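Local coordinates for protein tannase (Fusobacterium nucleatum subsp. nucleatum ATCC 25586, PDB 6YQ4) that hydrolyses gallotannins as a tannase, probably with an alpha/beta-hydrolase serine mechanism, and binds a magnesium ion, at residues S181-P186 and I417-N422; N211-D216 and P423-D428. All coordinates share one frame; numbering follows the deposited sequence.

Contact 1: S181-P186 and I417-N422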
ATOM      1  N   SER A 181     -10.620  14.841  -3.879  1.00 26.16           N
ATOM      2  CA  SER A 181     -11.022  15.368  -2.590  1.00 41.24           C
ATOM      3  C   SER A 181     -10.366  16.728  -2.375  1.00 42.04           C
ATOM      4  O   SER A 181      -9.192  16.936  -2.710  1.00 33.79           O
ATOM      5  CB  SER A 181     -10.635  14.410  -1.462  1.00 38.55           C
ATOM      6  OG  SER A 181     -10.509  15.137  -0.249  1.00 42.32           O
ATOM      7  N   GLN A 182     -11.141  17.659  -1.820  1.00 44.41           N
ATOM      8  CA  GLN A 182     -10.676  19.030  -1.658  1.00 46.02           C
ATOM      9  C   GLN A 182      -9.583  19.159  -0.607  1.00 39.71           C
ATOM     10  O   GLN A 182      -8.823  20.131  -0.641  1.00 46.57           O
ATOM     11  CB  GLN A 182     -11.855  19.925  -1.296  1.00 50.63           C
ATOM     12  CG  GLN A 182     -13.010  19.834  -2.268  1.00 57.75           C
ATOM     13  CD  GLN A 182     -13.128  21.060  -3.146  1.00 68.27           C
ATOM     14  OE1 GLN A 182     -12.620  21.085  -4.269  1.00 70.63           O
ATOM     15  NE2 GLN A 182     -13.800  22.094  -2.638  1.00 73.32           N
ATOM     16  N   ASP A 183      -9.492  18.204   0.320  1.00 35.06           N
ATOM     17  CA  ASP A 183      -8.488  18.248   1.384  1.00 34.96           C
ATOM     18  C   ASP A 183      -7.068  18.422   0.859  1.00 40.01           C
ATOM     19  O   ASP A 183      -6.221  19.022   1.535  1.00 38.15           O
ATOM     20  CB  ASP A 183      -8.547  16.957   2.192  1.00 34.71           C
ATOM     21  CG  ASP A 183      -9.916  16.689   2.757  1.00 41.89           C
ATOM     22  OD1 ASP A 183     -10.857  17.451   2.429  1.00 43.46           O
ATOM     23  OD2 ASP A 183     -10.040  15.716   3.534  1.00 42.12           O
ATOM     24  N   TYR A 184      -6.780  17.874  -0.321  1.00 33.27           N
ATOM     25  CA  TYR A 184      -5.439  17.856  -0.864  1.00 30.84           C
ATOM     26  C   TYR A 184      -5.097  19.102  -1.676  1.00 37.99           C
ATOM     27  O   TYR A 184      -3.907  19.375  -1.895  1.00 36.48           O
ATOM     28  CB  TYR A 184      -5.273  16.605  -1.719  1.00 25.58           C
ATOM     29  CG  TYR A 184      -5.586  15.336  -0.971  1.00 31.25           C
ATOM     30  CD1 TYR A 184      -4.608  14.681  -0.250  1.00 23.48           C
ATOM     31  CD2 TYR A 184      -6.861  14.783  -0.994  1.00 30.03           C
ATOM     32  CE1 TYR A 184      -4.889  13.516   0.441  1.00 27.22           C
ATOM     33  CE2 TYR A 184      -7.150  13.623  -0.309  1.00 23.16           C
ATOM     34  CZ  TYR A 184      -6.165  12.989   0.396  1.00 30.13           C
ATOM     35  OH  TYR A 184      -6.456  11.825   1.080  1.00 30.87           O
ATOM     36  N   LEU A 185      -6.104  19.869  -2.106  1.00 31.36           N
ATOM     37  CA  LEU A 185      -5.863  21.001  -2.999  1.00 37.78           C
ATOM     38  C   LEU A 185      -4.937  22.062  -2.412  1.00 40.60           C
ATOM     39  O   LEU A 185      -4.030  22.508  -3.134  1.00 48.81           O
ATOM     40  CB  LEU A 185      -7.197  21.622  -3.430  1.00 36.23           C
ATOM     41  CG  LEU A 185      -8.346  20.713  -3.848  1.00 34.34           C
ATOM     42  CD1 LEU A 185      -9.463  21.576  -4.418  1.00 39.37           C
ATOM     43  CD2 LEU A 185      -7.890  19.675  -4.869  1.00 32.30           C
ATOM     44  N   PRO A 186      -5.091  22.518  -1.155  1.00 36.86           N
ATOM     45  CA  PRO A 186      -4.132  23.526  -0.644  1.00 40.69           C
ATOM     46  C   PRO A 186      -2.681  23.067  -0.709  1.00 41.48           C
ATOM     47  O   PRO A 186      -1.778  23.900  -0.863  1.00 41.14           O
ATOM     48  CB  PRO A 186      -4.587  23.764   0.806  1.00 36.67           C
ATOM     49  CG  PRO A 186      -6.050  23.401   0.811  1.00 34.39           C
ATOM     50  CD  PRO A 186      -6.153  22.230  -0.168  1.00 34.49           C
ATOM     51  N   ILE A 417      -4.772  15.447   9.034  1.00 31.33           N
ATOM     52  CA  ILE A 417      -3.694  14.761   8.338  1.00 31.03           C
ATOM     53  C   ILE A 417      -3.764  13.258   8.571  1.00 23.87           C
ATOM     54  O   ILE A 417      -3.469  12.468   7.670  1.00 28.63           O
ATOM     55  CB  ILE A 417      -2.342  15.361   8.783  1.00 30.50           C
ATOM     56  CG1 ILE A 417      -2.276  16.830   8.341  1.00 30.47           C
ATOM     57  CG2 ILE A 417      -1.194  14.576   8.195  1.00 29.38           C
ATOM     58  CD1 ILE A 417      -0.960  17.511   8.603  1.00 28.38           C
ATOM     59  N   ILE A 418      -4.158  12.833   9.767  1.00 24.00           N
ATOM     60  CA  ILE A 418      -4.471  11.420   9.950  1.00 26.67           C
ATOM     61  C   ILE A 418      -5.542  10.992   8.953  1.00 30.79           C
ATOM     62  O   ILE A 418      -5.432   9.934   8.316  1.00 33.37           O
ATOM     63  CB  ILE A 418      -4.897  11.148  11.405  1.00 25.22           C
ATOM     64  CG1 ILE A 418      -3.783  11.591  12.363  1.00 28.30           C
ATOM     65  CG2 ILE A 418      -5.221   9.687  11.602  1.00 22.35           C
ATOM     66  CD1 ILE A 418      -4.068  11.319  13.831  1.00 32.99           C
ATOM     67  N   LYS A 419      -6.568  11.832   8.769  1.00 28.24           N
ATOM     68  CA  LYS A 419      -7.638  11.523   7.822  1.00 33.44           C
ATOM     69  C   LYS A 419      -7.100  11.375   6.405  1.00 33.28           C
ATOM     70  O   LYS A 419      -7.377  10.378   5.719  1.00 28.76           O
ATOM     71  CB  LYS A 419      -8.707  12.607   7.857  1.00 32.08           C
ATOM     72  CG  LYS A 419      -9.830  12.297   6.894  1.00 32.41           C
ATOM     73  CD  LYS A 419     -10.731  13.514   6.601  1.00 33.08           C
ATOM     74  CE  LYS A 419     -11.524  13.270   5.306  1.00 33.13           C
ATOM     75  NZ  LYS A 419     -12.608  14.236   5.113  1.00 26.28           N
ATOM     76  N   MET A 420      -6.316  12.359   5.953  1.00 32.12           N
ATOM     77  CA  MET A 420      -5.837  12.376   4.572  1.00 29.21           C
ATOM     78  C   MET A 420      -4.966  11.184   4.211  1.00 28.64           C
ATOM     79  O   MET A 420      -4.704  10.984   3.013  1.00 20.75           O
ATOM     80  CB  MET A 420      -5.052  13.649   4.295  1.00 29.62           C
ATOM     81  CG  MET A 420      -5.929  14.844   3.961  1.00 40.33           C
ATOM     82  SD  MET A 420      -4.907  16.288   3.587  1.00 43.54           S
ATOM     83  CE  MET A 420      -4.817  16.972   5.218  1.00 35.90           C
ATOM     84  N   MET A 421      -4.485  10.413   5.194  1.00 21.73           N
ATOM     85  CA  MET A 421      -3.670   9.240   4.903  1.00 25.24           C
ATOM     86  C   MET A 421      -4.478   7.959   4.906  1.00 27.71           C
ATOM     87  O   MET A 421      -3.905   6.898   4.642  1.00 22.56           O
ATOM     88  CB  MET A 421      -2.506   9.093   5.905  1.00 27.90           C
ATOM     89  CG  MET A 421      -1.512  10.236   5.918  1.00 26.88           C
ATOM     90  SD  MET A 421      -0.827  10.531   4.283  1.00 32.17           S
ATOM     91  CE  MET A 421      -0.265   8.876   3.761  1.00 20.47           C
ATOM     92  N   ASN A 422      -5.778   8.028   5.210  1.00 27.92           N
ATOM     93  CA  ASN A 422      -6.580   6.823   5.427  1.00 24.76           C
ATOM     94  C   ASN A 422      -7.699   6.660   4.404  1.00 24.17           C
ATOM     95  O   ASN A 422      -8.705   7.390   4.467  1.00 27.06           O
ATOM     96  CB  ASN A 422      -7.168   6.821   6.833  1.00 22.89           C
ATOM     97  CG  ASN A 422      -7.826   5.492   7.171  1.00 27.68           C
ATOM     98  OD1 ASN A 422      -7.826   4.566   6.355  1.00 26.77           O
ATOM     99  ND2 ASN A 422      -8.370   5.384   8.374  1.00 28.89           N
TER

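Contact 2: N211-D216 and P423-D428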
ATOM      1  N   ASN A 211      -4.946   2.317   7.254  1.00 17.82           N
ATOM      2  CA  ASN A 211      -5.790   2.394   8.443  1.00 20.49           C
ATOM      3  C   ASN A 211      -4.938   2.495   9.709  1.00 20.07           C
ATOM      4  O   ASN A 211      -5.217   1.831  10.717  1.00 18.44           O
ATOM      5  CB  ASN A 211      -6.706   1.190   8.502  1.00 18.27           C
ATOM      6  CG  ASN A 211      -8.014   1.472   9.187  1.00 21.73           C
ATOM      7  OD1 ASN A 211      -8.163   2.488   9.864  1.00 18.97           O
ATOM      8  ND2 ASN A 211      -9.004   0.572   8.981  1.00 23.76           N
ATOM      9  N   LEU A 212      -3.893   3.345   9.653  1.00 24.02           N
ATOM     10  CA  LEU A 212      -2.808   3.281  10.640  1.00 18.62           C
ATOM     11  C   LEU A 212      -3.319   3.436  12.069  1.00 20.80           C
ATOM     12  O   LEU A 212      -2.947   2.664  12.958  1.00 28.94           O
ATOM     13  CB  LEU A 212      -1.749   4.340  10.335  1.00 22.33           C
ATOM     14  CG  LEU A 212      -1.035   3.975   9.044  1.00 22.19           C
ATOM     15  CD1 LEU A 212      -0.035   5.033   8.667  1.00 26.27           C
ATOM     16  CD2 LEU A 212      -0.403   2.617   9.205  1.00 17.71           C
ATOM     17  N   GLU A 213      -4.189   4.413  12.307  1.00 28.44           N
ATOM     18  CA  GLU A 213      -4.702   4.618  13.656  1.00 23.25           C
ATOM     19  C   GLU A 213      -5.558   3.451  14.162  1.00 29.06           C
ATOM     20  O   GLU A 213      -5.764   3.352  15.378  1.00 21.52           O
ATOM     21  CB  GLU A 213      -5.501   5.935  13.716  1.00 26.36           C
ATOM     22  CG  GLU A 213      -6.796   5.970  12.903  1.00 21.26           C
ATOM     23  CD  GLU A 213      -6.564   6.406  11.472  1.00 33.82           C
ATOM     24  OE1 GLU A 213      -5.425   6.190  10.998  1.00 22.19           O
ATOM     25  OE2 GLU A 213      -7.510   6.934  10.815  1.00 29.22           O
ATOM     26  N   ASN A 214      -6.060   2.557  13.289  1.00 23.96           N
ATOM     27  CA  ASN A 214      -6.758   1.363  13.779  1.00 28.09           C
ATOM     28  C   ASN A 214      -5.943   0.082  13.647  1.00 29.03           C
ATOM     29  O   ASN A 214      -6.426  -0.986  14.048  1.00 32.00           O
ATOM     30  CB  ASN A 214      -8.110   1.170  13.077  1.00 20.13           C
ATOM     31  CG  ASN A 214      -9.070   2.315  13.342  1.00 27.36           C
ATOM     32  OD1 ASN A 214      -9.506   2.516  14.475  1.00 30.47           O
ATOM     33  ND2 ASN A 214      -9.394   3.085  12.298  1.00 20.61           N
ATOM     34  N   ALA A 215      -4.728   0.142  13.112  1.00 27.13           N
ATOM     35  CA  ALA A 215      -3.978  -1.094  12.907  1.00 22.64           C
ATOM     36  C   ALA A 215      -3.370  -1.679  14.189  1.00 24.64           C
ATOM     37  O   ALA A 215      -2.988  -2.859  14.181  1.00 22.90           O
ATOM     38  CB  ALA A 215      -2.896  -0.865  11.863  1.00 18.31           C
ATOM     39  N   ASP A 216      -3.292  -0.913  15.289  1.00 20.29           N
ATOM     40  CA  ASP A 216      -2.792  -1.458  16.556  1.00 22.72           C
ATOM     41  C   ASP A 216      -3.789  -2.410  17.221  1.00 27.90           C
ATOM     42  O   ASP A 216      -3.407  -3.488  17.695  1.00 28.24           O
ATOM     43  CB  ASP A 216      -2.452  -0.325  17.520  1.00 27.65           C
ATOM     44  CG  ASP A 216      -1.140   0.347  17.182  1.00 40.66           C
ATOM     45  OD1 ASP A 216      -0.174  -0.374  16.816  1.00 37.21           O
ATOM     46  OD2 ASP A 216      -1.084   1.594  17.278  1.00 41.57           O
ATOM     47  N   PRO A 423      -7.588   5.718   3.466  1.00 28.86           N
ATOM     48  CA  PRO A 423      -8.655   5.537   2.468  1.00 24.31           C
ATOM     49  C   PRO A 423     -10.031   5.286   3.073  1.00 21.21           C
ATOM     50  O   PRO A 423     -11.036   5.591   2.415  1.00 26.92           O
ATOM     51  CB  PRO A 423      -8.191   4.312   1.665  1.00 27.88           C
ATOM     52  CG  PRO A 423      -6.837   4.132   1.926  1.00 17.30           C
ATOM     53  CD  PRO A 423      -6.495   4.763   3.268  1.00 34.22           C
ATOM     54  N   MET A 424     -10.104   4.774   4.305  1.00 20.33           N
ATOM     55  CA  MET A 424     -11.402   4.481   4.923  1.00 32.13           C
ATOM     56  C   MET A 424     -12.325   5.696   4.953  1.00 34.66           C
ATOM     57  O   MET A 424     -13.533   5.564   4.728  1.00 34.52           O
ATOM     58  CB  MET A 424     -11.209   3.940   6.332  1.00 19.84           C
ATOM     59  CG  MET A 424     -10.494   2.607   6.369  1.00 28.79           C
ATOM     60  SD  MET A 424     -11.345   1.328   5.427  1.00 32.90           S
ATOM     61  CE  MET A 424     -12.750   1.106   6.492  1.00 33.91           C
ATOM     62  N   TYR A 425     -11.795   6.885   5.231  1.00 30.96           N
ATOM     63  CA  TYR A 425     -12.680   8.043   5.324  1.00 30.81           C
ATOM     64  C   TYR A 425     -13.114   8.572   3.964  1.00 25.71           C
ATOM     65  O   TYR A 425     -13.856   9.554   3.912  1.00 27.83           O
ATOM     66  CB  TYR A 425     -12.020   9.179   6.114  1.00 34.66           C
ATOM     67  CG  TYR A 425     -11.497   8.773   7.459  1.00 33.59           C
ATOM     68  CD1 TYR A 425     -12.362   8.491   8.507  1.00 35.65           C
ATOM     69  CD2 TYR A 425     -10.130   8.656   7.680  1.00 35.24           C
ATOM     70  CE1 TYR A 425     -11.877   8.112   9.756  1.00 40.04           C
ATOM     71  CE2 TYR A 425      -9.634   8.269   8.910  1.00 34.15           C
ATOM     72  CZ  TYR A 425     -10.512   7.999   9.943  1.00 37.78           C
ATOM     73  OH  TYR A 425     -10.011   7.619  11.162  1.00 36.17           O
ATOM     74  N   TYR A 426     -12.669   7.969   2.868  1.00 27.01           N
ATOM     75  CA  TYR A 426     -12.974   8.496   1.546  1.00 31.38           C
ATOM     76  C   TYR A 426     -13.778   7.541   0.671  1.00 30.77           C
ATOM     77  O   TYR A 426     -14.299   7.970  -0.358  1.00 36.60           O
ATOM     78  CB  TYR A 426     -11.673   8.880   0.808  1.00 31.79           C
ATOM     79  CG  TYR A 426     -10.897  10.030   1.442  1.00 31.25           C
ATOM     80  CD1 TYR A 426     -11.191  11.359   1.137  1.00 22.81           C
ATOM     81  CD2 TYR A 426      -9.873   9.781   2.348  1.00 29.80           C
ATOM     82  CE1 TYR A 426     -10.485  12.404   1.707  1.00 23.92           C
ATOM     83  CE2 TYR A 426      -9.168  10.819   2.929  1.00 36.37           C
ATOM     84  CZ  TYR A 426      -9.476  12.121   2.614  1.00 37.07           C
ATOM     85  OH  TYR A 426      -8.744  13.121   3.201  1.00 43.40           O
ATOM     86  N   ILE A 427     -13.889   6.279   1.038  1.00 26.52           N
ATOM     87  CA  ILE A 427     -14.533   5.290   0.191  1.00 25.61           C
ATOM     88  C   ILE A 427     -16.036   5.382   0.390  1.00 30.84           C
ATOM     89  O   ILE A 427     -16.527   5.262   1.513  1.00 33.87           O
ATOM     90  CB  ILE A 427     -14.023   3.883   0.521  1.00 28.50           C
ATOM     91  CG1 ILE A 427     -12.543   3.745   0.150  1.00 20.05           C
ATOM     92  CG2 ILE A 427     -14.862   2.837  -0.207  1.00 32.70           C
ATOM     93  CD1 ILE A 427     -11.882   2.540   0.746  1.00 21.37           C
ATOM     94  N   ASP A 428     -16.758   5.555  -0.716  1.00 34.99           N
ATOM     95  CA  ASP A 428     -18.183   5.859  -0.799  1.00 33.35           C
ATOM     96  C   ASP A 428     -18.760   5.057  -1.945  1.00 36.26           C
ATOM     97  O   ASP A 428     -18.026   4.575  -2.816  1.00 31.41           O
ATOM     98  CB  ASP A 428     -18.439   7.334  -1.149  1.00 38.88           C
ATOM     99  CG  ASP A 428     -19.060   8.085  -0.049  1.00 52.90           C
ATOM    100  OD1 ASP A 428     -19.264   7.476   1.022  1.00 65.39           O
ATOM    101  OD2 ASP A 428     -19.353   9.285  -0.262  1.00 55.68           O
TER

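Contact 1: S181-P186 and I417-N422
Tyr184 meets both the backbone carbonyl and the side chain of Met420. The phenol OH donates to the backbone carbonyl, Tyr184 OH to Met420 O at 2.7 Å, meeting the oxygen from the side (C=O...donor angle 120°) and tilted 24° out of the carbonyl plane. Meanwhile the Met420 side chain runs back over one ring face in the opposite direction to the tyrosine: CG makes a CH-pi contact, 4.3 Å from the centroid of the Tyr184 ring, and SD follows with an oblique Met-aromatic contact. The same methylene, Met420 CG, also touches Asp183 CB at 3.8 Å, while Met420 SD lies 3.7 Å from Asp183 O.

Lys419 reaches in from the margin. With CG anti to the backbone N (chi1 -179°) and an extended chain beyond it, it crosses Asp183 at about a right angle, and its NZ forms with Asp183 OD2 a salt bridge whose hydrogen bond, at 3.4 Å, is weak. Tyr426 OH is the stronger partner of that oxygen.

Further out, Ser181 OG accepts from Asp183 N at 3.3 Å, an ST turn that fixes the start of the 3-10 segment 182-184. Lys140 makes a cation-pi contact with the Tyr184 ring, and Leu174 of helix 167-177 packs on it too. Through a Met-aromatic contact, a phenol-to-carbonyl hydrogen bond and a salt bridge, the contact joins the end of helix 415-420 to the 3-10 turn leading into helix 185-191, within helical layers consistent with the alpha/beta-hydrolase fold.

Contact 2: N211-D216 and P423-D428
Asn211, just before helix 212-223, meets the bent side chain of Met424: its amide comes against the methylene, with Asn211 ND2 3.6 Å from Met424 CG, and the two side chains run at a slant to one another. CG of Asn211 is anti to the backbone N, which swings the amide towards the 423-425 turn although its CB sets off across that direction. Both ends of this buried amide have polar partners: ND2 donates to Tyr275 OH, while OD1 receives Asn422 ND2 and a second amide from within the first turn of the helix.

That turn follows strand 202-206, and its partner is the 3-10 turn after helix 415-420, on the way to strand 435-439. These two strands are parallel neighbours in the main sheet, so the contact joins adjoining strand-to-helix and helix-to-strand connections of what is consistent with an alpha/beta-hydrolase fold.

Glu213 comes next, its CG lodged between the backbone N and the carbonyl carbon (chi1 66°) and its chain folded again at chi2. Tyr425 approaches from the opposite direction and donates from OH to Glu213 OE2 at 2.6 Å, using the anti lone pair of that oxygen. Carboxylate and ring lie nearly coplanar, 15° apart, and the oxygen stands at the ring edge, Glu213 OE2 being 3.2 Å from Tyr425 CE2. Asn422 ND2 donates to OE2 as well; two donors on one carboxylate oxygen would probably stabilise its negative charge.

Asn214 supplies the second amide on Asn211: Asn214 ND2 donates to Asn211 OD1 at 2.8 Å in a nearly straight bond (173°), with the acceptor in the Asn214 amide plane. Asn214 N also donates to Asn211 O at 2.8 Å, so backbone and side chain both hold the turn.

In the fold
From the N terminus the chain lays down 181-186, leading into helix 185-191, then strand 202-206 and the turn at 211-216 that opens helix 212-223. More than two hundred residues later, helix 415-420 ends within 417-422, closing contact 1, and the adjoining 423-428 closes contact 2. The two loops therefore cross rather than nest, and one continuous run of chain serves both partners. The second segment of each contact also bonds to the first segment of the other, and Tyr426 packs on Met420. Together they fasten the end of helix 415-420, and the loop before strand 435-439, to two connections, one before helix 185-191 and one after strand 202-206.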